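Local coordinates for protein ribonucleoside-diphosphate reductase (Pseudomonas aeruginosa, PDB 5IM3) that probably catalyses the reduction of ribonucleoside diphosphates to deoxyribonucleoside diphosphates for DNA synthesis, and binds dATP at its N-terminal ATP cone and in its barrel domain, at residues F308-D312 and G313-E317; W548-M551 and L552-F556. All coordinates share one frame; numbering follows the deposited sequence.

Contact 1 (F308-D312 and G313-E317)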
loop_
_atom_site.group_PDB
_atom_site.type_symbol
_atom_site.label_atom_id
_atom_site.label_comp_id
_atom_site.label_asym_id
_atom_site.label_seq_id
_atom_site.Cartn_x
_atom_site.Cartn_y
_atom_site.Cartn_z
ATOM N N PHE A 308 14.769 44.300 26.069
ATOM C CA PHE A 308 15.416 45.322 26.883
ATOM C C PHE A 308 16.605 45.928 26.148
ATOM O O PHE A 308 17.405 45.219 25.532
ATOM C CB PHE A 308 15.880 44.732 28.220
ATOM C CG PHE A 308 14.759 44.395 29.170
ATOM C CD1 PHE A 308 13.482 44.904 28.983
ATOM C CD2 PHE A 308 14.990 43.574 30.263
ATOM C CE1 PHE A 308 12.464 44.596 29.857
ATOM C CE2 PHE A 308 13.972 43.260 31.144
ATOM C CZ PHE A 308 12.707 43.772 30.941
ATOM N N ILE A 309 16.716 47.258 26.221
ATOM C CA ILE A 309 17.830 47.955 25.592
ATOM C C ILE A 309 19.128 47.588 26.300
ATOM O O ILE A 309 19.164 47.376 27.520
ATOM C CB ILE A 309 17.596 49.478 25.610
ATOM C CG1 ILE A 309 16.331 49.845 24.821
ATOM C CG2 ILE A 309 18.808 50.221 25.047
ATOM C CD1 ILE A 309 16.402 49.540 23.356
ATOM N N HIS A 310 20.213 47.527 25.531
ATOM C CA HIS A 310 21.484 47.028 26.033
ATOM C C HIS A 310 22.631 47.696 25.293
ATOM O O HIS A 310 22.455 48.266 24.213
ATOM C CB HIS A 310 21.575 45.508 25.868
ATOM C CG HIS A 310 21.270 45.041 24.479
ATOM N ND1 HIS A 310 22.234 44.937 23.498
ATOM C CD2 HIS A 310 20.103 44.674 23.899
ATOM C CE1 HIS A 310 21.675 44.514 22.379
ATOM N NE2 HIS A 310 20.383 44.348 22.595
ATOM N N LYS A 311 23.818 47.614 25.889
ATOM C CA LYS A 311 25.042 48.062 25.241
ATOM C C LYS A 311 26.192 47.181 25.699
ATOM O O LYS A 311 26.314 46.876 26.889
ATOM C CB LYS A 311 25.363 49.527 25.554
ATOM C CG LYS A 311 26.632 50.004 24.865
ATOM C CD LYS A 311 26.860 51.489 25.035
ATOM C CE LYS A 311 27.981 51.975 24.126
ATOM N NZ LYS A 311 27.638 51.841 22.679
ATOM N N ASP A 312 27.040 46.787 24.750
ATOM C CA ASP A 312 28.158 45.889 25.029
ATOM C C ASP A 312 27.679 44.595 25.678
ATOM O O ASP A 312 28.368 44.018 26.525
ATOM C CB ASP A 312 29.210 46.569 25.912
ATOM C CG ASP A 312 29.752 47.852 25.301
ATOM O OD1 ASP A 312 29.882 47.922 24.062
ATOM O OD2 ASP A 312 30.051 48.793 26.065
ATOM N N GLY A 313 26.490 44.132 25.290
ATOM C CA GLY A 313 25.892 42.952 25.877
ATOM C C GLY A 313 25.261 43.157 27.238
ATOM O O GLY A 313 24.678 42.208 27.777
ATOM N N ILE A 314 25.350 44.355 27.808
ATOM C CA ILE A 314 24.841 44.635 29.146
ATOM C C ILE A 314 23.457 45.259 29.017
ATOM O O ILE A 314 23.303 46.329 28.416
ATOM C CB ILE A 314 25.790 45.561 29.923
ATOM C CG1 ILE A 314 27.152 44.883 30.107
ATOM C CG2 ILE A 314 25.186 45.937 31.276
ATOM C CD1 ILE A 314 28.190 45.744 30.800
ATOM N N ARG A 315 22.451 44.596 29.583
ATOM C CA ARG A 315 21.110 45.159 29.655
ATOM C C ARG A 315 21.068 46.213 30.754
ATOM O O ARG A 315 21.294 45.900 31.929
ATOM C CB ARG A 315 20.077 44.067 29.926
ATOM C CG ARG A 315 19.553 43.360 28.684
ATOM C CD ARG A 315 20.633 42.556 27.984
ATOM N NE ARG A 315 20.072 41.677 26.961
ATOM C CZ ARG A 315 20.785 41.073 26.015
ATOM N NH1 ARG A 315 22.098 41.255 25.947
ATOM N NH2 ARG A 315 20.181 40.289 25.129
ATOM N N PHE A 316 20.784 47.461 30.380
ATOM C CA PHE A 316 20.645 48.536 31.355
ATOM C C PHE A 316 19.242 49.135 31.349
ATOM O O PHE A 316 19.056 50.274 31.787
ATOM C CB PHE A 316 21.703 49.619 31.125
ATOM C CG PHE A 316 21.567 50.351 29.818
ATOM C CD1 PHE A 316 22.099 49.825 28.651
ATOM C CD2 PHE A 316 20.927 51.579 29.762
ATOM C CE1 PHE A 316 21.981 50.504 27.452
ATOM C CE2 PHE A 316 20.807 52.262 28.567
ATOM C CZ PHE A 316 21.334 51.724 27.410
ATOM N N GLU A 317 18.247 48.381 30.883
ATOM C CA GLU A 317 16.847 48.795 30.917
ATOM C C GLU A 317 16.075 47.819 31.798
ATOM O O GLU A 317 15.944 46.638 31.455
ATOM C CB GLU A 317 16.256 48.847 29.509
ATOM C CG GLU A 317 14.847 49.411 29.449
ATOM C CD GLU A 317 14.340 49.567 28.027
ATOM O OE1 GLU A 317 14.611 48.674 27.193
ATOM O OE2 GLU A 317 13.675 50.587 27.744
HETATM O O HOH W 1 17.448 42.482 25.155
HETATM O O HOH W 2 25.400 45.367 22.735
#

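Contact 2 (W548-M551 and L552-F556)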
loop_
_atom_site.group_PDB
_atom_site.type_symbol
_atom_site.label_atom_id
_atom_site.label_comp_id
_atom_site.label_asym_id
_atom_site.label_seq_id
_atom_site.Cartn_x
_atom_site.Cartn_y
_atom_site.Cartn_z
ATOM N N TRP A 548 -11.921 22.291 -5.727
ATOM C CA TRP A 548 -12.063 22.340 -4.277
ATOM C C TRP A 548 -11.312 21.188 -3.615
ATOM O O TRP A 548 -10.569 21.390 -2.647
ATOM C CB TRP A 548 -13.551 22.308 -3.926
ATOM C CG TRP A 548 -13.888 22.242 -2.468
ATOM C CD1 TRP A 548 -14.513 21.216 -1.819
ATOM C CD2 TRP A 548 -13.648 23.252 -1.480
ATOM N NE1 TRP A 548 -14.669 21.521 -0.489
ATOM C CE2 TRP A 548 -14.147 22.765 -0.255
ATOM C CE3 TRP A 548 -13.057 24.518 -1.511
ATOM C CZ2 TRP A 548 -14.071 23.499 0.928
ATOM C CZ3 TRP A 548 -12.982 25.244 -0.332
ATOM C CH2 TRP A 548 -13.486 24.731 0.868
ATOM N N ARG A 549 -11.476 19.971 -4.145
ATOM C CA ARG A 549 -10.765 18.817 -3.601
ATOM C C ARG A 549 -9.255 19.005 -3.692
ATOM O O ARG A 549 -8.522 18.670 -2.754
ATOM C CB ARG A 549 -11.195 17.545 -4.339
ATOM C CG ARG A 549 -10.403 16.298 -3.965
ATOM C CD ARG A 549 -10.895 15.060 -4.712
ATOM N NE ARG A 549 -12.206 14.610 -4.246
ATOM C CZ ARG A 549 -12.751 13.435 -4.553
ATOM N NH1 ARG A 549 -12.101 12.576 -5.330
ATOM N NH2 ARG A 549 -13.949 13.110 -4.079
ATOM N N LYS A 550 -8.771 19.533 -4.819
ATOM C CA LYS A 550 -7.342 19.790 -4.962
ATOM C C LYS A 550 -6.871 20.825 -3.947
ATOM O O LYS A 550 -5.783 20.694 -3.372
ATOM C CB LYS A 550 -7.039 20.254 -6.386
ATOM C CG LYS A 550 -5.566 20.505 -6.676
ATOM C CD LYS A 550 -4.768 19.212 -6.645
ATOM C CE LYS A 550 -3.349 19.428 -7.136
ATOM N NZ LYS A 550 -2.547 18.175 -7.078
ATOM N N MET A 551 -7.679 21.859 -3.711
ATOM C CA MET A 551 -7.315 22.879 -2.736
ATOM C C MET A 551 -7.181 22.283 -1.339
ATOM O O MET A 551 -6.241 22.606 -0.606
ATOM C CB MET A 551 -8.353 24.004 -2.750
ATOM C CG MET A 551 -8.415 24.769 -4.069
ATOM S SD MET A 551 -9.972 25.645 -4.331
ATOM C CE MET A 551 -9.933 26.836 -2.985
ATOM N N LEU A 552 -8.106 21.399 -0.954
ATOM C CA LEU A 552 -8.048 20.830 0.391
ATOM C C LEU A 552 -6.928 19.807 0.524
ATOM O O LEU A 552 -6.314 19.705 1.592
ATOM C CB LEU A 552 -9.392 20.203 0.759
ATOM C CG LEU A 552 -10.583 21.166 0.759
ATOM C CD1 LEU A 552 -11.852 20.430 1.170
ATOM C CD2 LEU A 552 -10.338 22.372 1.666
ATOM N N SER A 553 -6.630 19.059 -0.538
ATOM C CA SER A 553 -5.554 18.078 -0.458
ATOM C C SER A 553 -4.194 18.757 -0.357
ATOM O O SER A 553 -3.301 18.263 0.341
ATOM C CB SER A 553 -5.602 17.136 -1.663
ATOM O OG SER A 553 -5.319 17.828 -2.861
ATOM N N MET A 554 -4.014 19.894 -1.042
ATOM C CA MET A 554 -2.765 20.641 -0.908
ATOM C C MET A 554 -2.650 21.276 0.472
ATOM O O MET A 554 -1.572 21.268 1.077
ATOM C CB MET A 554 -2.665 21.712 -1.995
ATOM C CG MET A 554 -2.389 21.173 -3.391
ATOM S SD MET A 554 -0.833 20.268 -3.506
ATOM C CE MET A 554 -1.417 18.572 -3.363
ATOM N N LEU A 555 -3.746 21.843 0.981
ATOM C CA LEU A 555 -3.738 22.351 2.348
ATOM C C LEU A 555 -3.368 21.248 3.335
ATOM O O LEU A 555 -2.631 21.486 4.299
ATOM C CB LEU A 555 -5.104 22.952 2.687
ATOM C CG LEU A 555 -5.284 23.545 4.089
ATOM C CD1 LEU A 555 -4.385 24.755 4.289
ATOM C CD2 LEU A 555 -6.737 23.921 4.329
ATOM N N PHE A 556 -3.848 20.023 3.096
ATOM C CA PHE A 556 -3.526 18.912 3.990
ATOM C C PHE A 556 -2.085 18.452 3.812
ATOM O O PHE A 556 -1.379 18.207 4.797
ATOM C CB PHE A 556 -4.485 17.748 3.744
ATOM C CG PHE A 556 -4.067 16.465 4.416
ATOM C CD1 PHE A 556 -4.137 16.330 5.793
ATOM C CD2 PHE A 556 -3.610 15.392 3.667
ATOM C CE1 PHE A 556 -3.752 15.150 6.413
ATOM C CE2 PHE A 556 -3.226 14.212 4.278
ATOM C CZ PHE A 556 -3.297 14.090 5.653
#

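Contact 1 (F308-D312 and G313-E317)
K311 and I314 form an antiparallel hydrogen-bonded pair at the two ends of a type I' turn whose corners, D312 and G313, both have positive phi; K311 N reaches I314 O at 2.9 Å, and I314 N returns the bond to K311 O. H310 and R315 follow as a non-hydrogen-bonded pair with CA atoms 4.1 Å apart, and their side chains run side by side on one face of the hairpin. The H310 ring and the R315 guanidinium stack with planes 21° apart and centres 4.5 Å apart, NH1 lying above the rim of the ring. A bend at chi2 of R315 (66°) turns the guanidinium to lie flat against the H310 ring, where D305 O and Y304 O accept from NH2 and NE, and a weak bond ties NH1 to G313 O. Beyond the strands, F316 N still donates to I309 O, in the carbonyl plane, at 3.3 Å. The F316 ring turns an edge to the backbone of H310 and K311, while its CZ meets I309 CG2 at 3.8 Å; F238 of helix 219-239 stacks on this ring. E317, extended beyond CG and with CG anti to its backbone N (chi1 -174°), brings OE1 to I309 N at 2.7 Å, the donor on the anti side and tilted out of the carboxylate plane. Its OE2 forms a salt bridge with R325 of helix 319-330, so the buried carboxylate serves both the hairpin and that helix. E317 O sits over one face of the F308 ring, 3.4 Å from CG. The arrangement is a beta hairpin with a two-residue loop (D312-G313) in a type I' turn, inserted between helices 297-307 and 319-330 of the all-alpha region of the reductase.

Contact 2 (W548-M551 and L552-F556)
W548 and L552 meet one turn apart on helix 544-558 of the barrel-domain region, a classic i to i+4 contact. L552 CD1 lies over one face of the indole near its rim, 3.4 Å from W548 NE1, and CD2 makes a CH-pi contact 4.1 Å from the centroid of the six-membered ring. The first torsion of W548 (chi1 175°) swings CG away from its own N and tilts the indole toward L552. On another side of the helix, the lysine chain of K550 bends at chi2 (67°) and passes M554, with NZ 3.9 Å from M554 CE. Main-chain i to i+4 bonds run throughout. Farther out, D889 OD1 accepts from W548 NE1 and helps to fix the rotation of the indole, while Y892 of the same helix 885-897 touches both W548 and L552. F491, M492 and V495 of helix 489-496 also pack against W548. The K550 ammonium forms a salt bridge with E466, and L465 touches both K550 and M554. One carbonyl takes two donors from the same face of its plane: K550 O accepts from M554 N at 3.0 Å and from S553 OG at 2.9 Å, the serine well off the C=O direction (109°).

Contact 1 comes first along the chain, in the all-alpha region, and contact 2 follows more than 200 residues later, in the barrel region. Their centres are 48 Å apart, on opposite sides of the chain's centre; with nearest atoms about 35 Å apart they do not touch, and they share no sheet or helix. One is a two-stranded hairpin set between helices, the other a little over two turns of helix 544-558, which packs against helices 489-496 and 885-897 and leads on to strand 562-565 of the mixed barrel sheet. Both are local and lie away from the dATP sites; they belong to two separate regions of the large subunit.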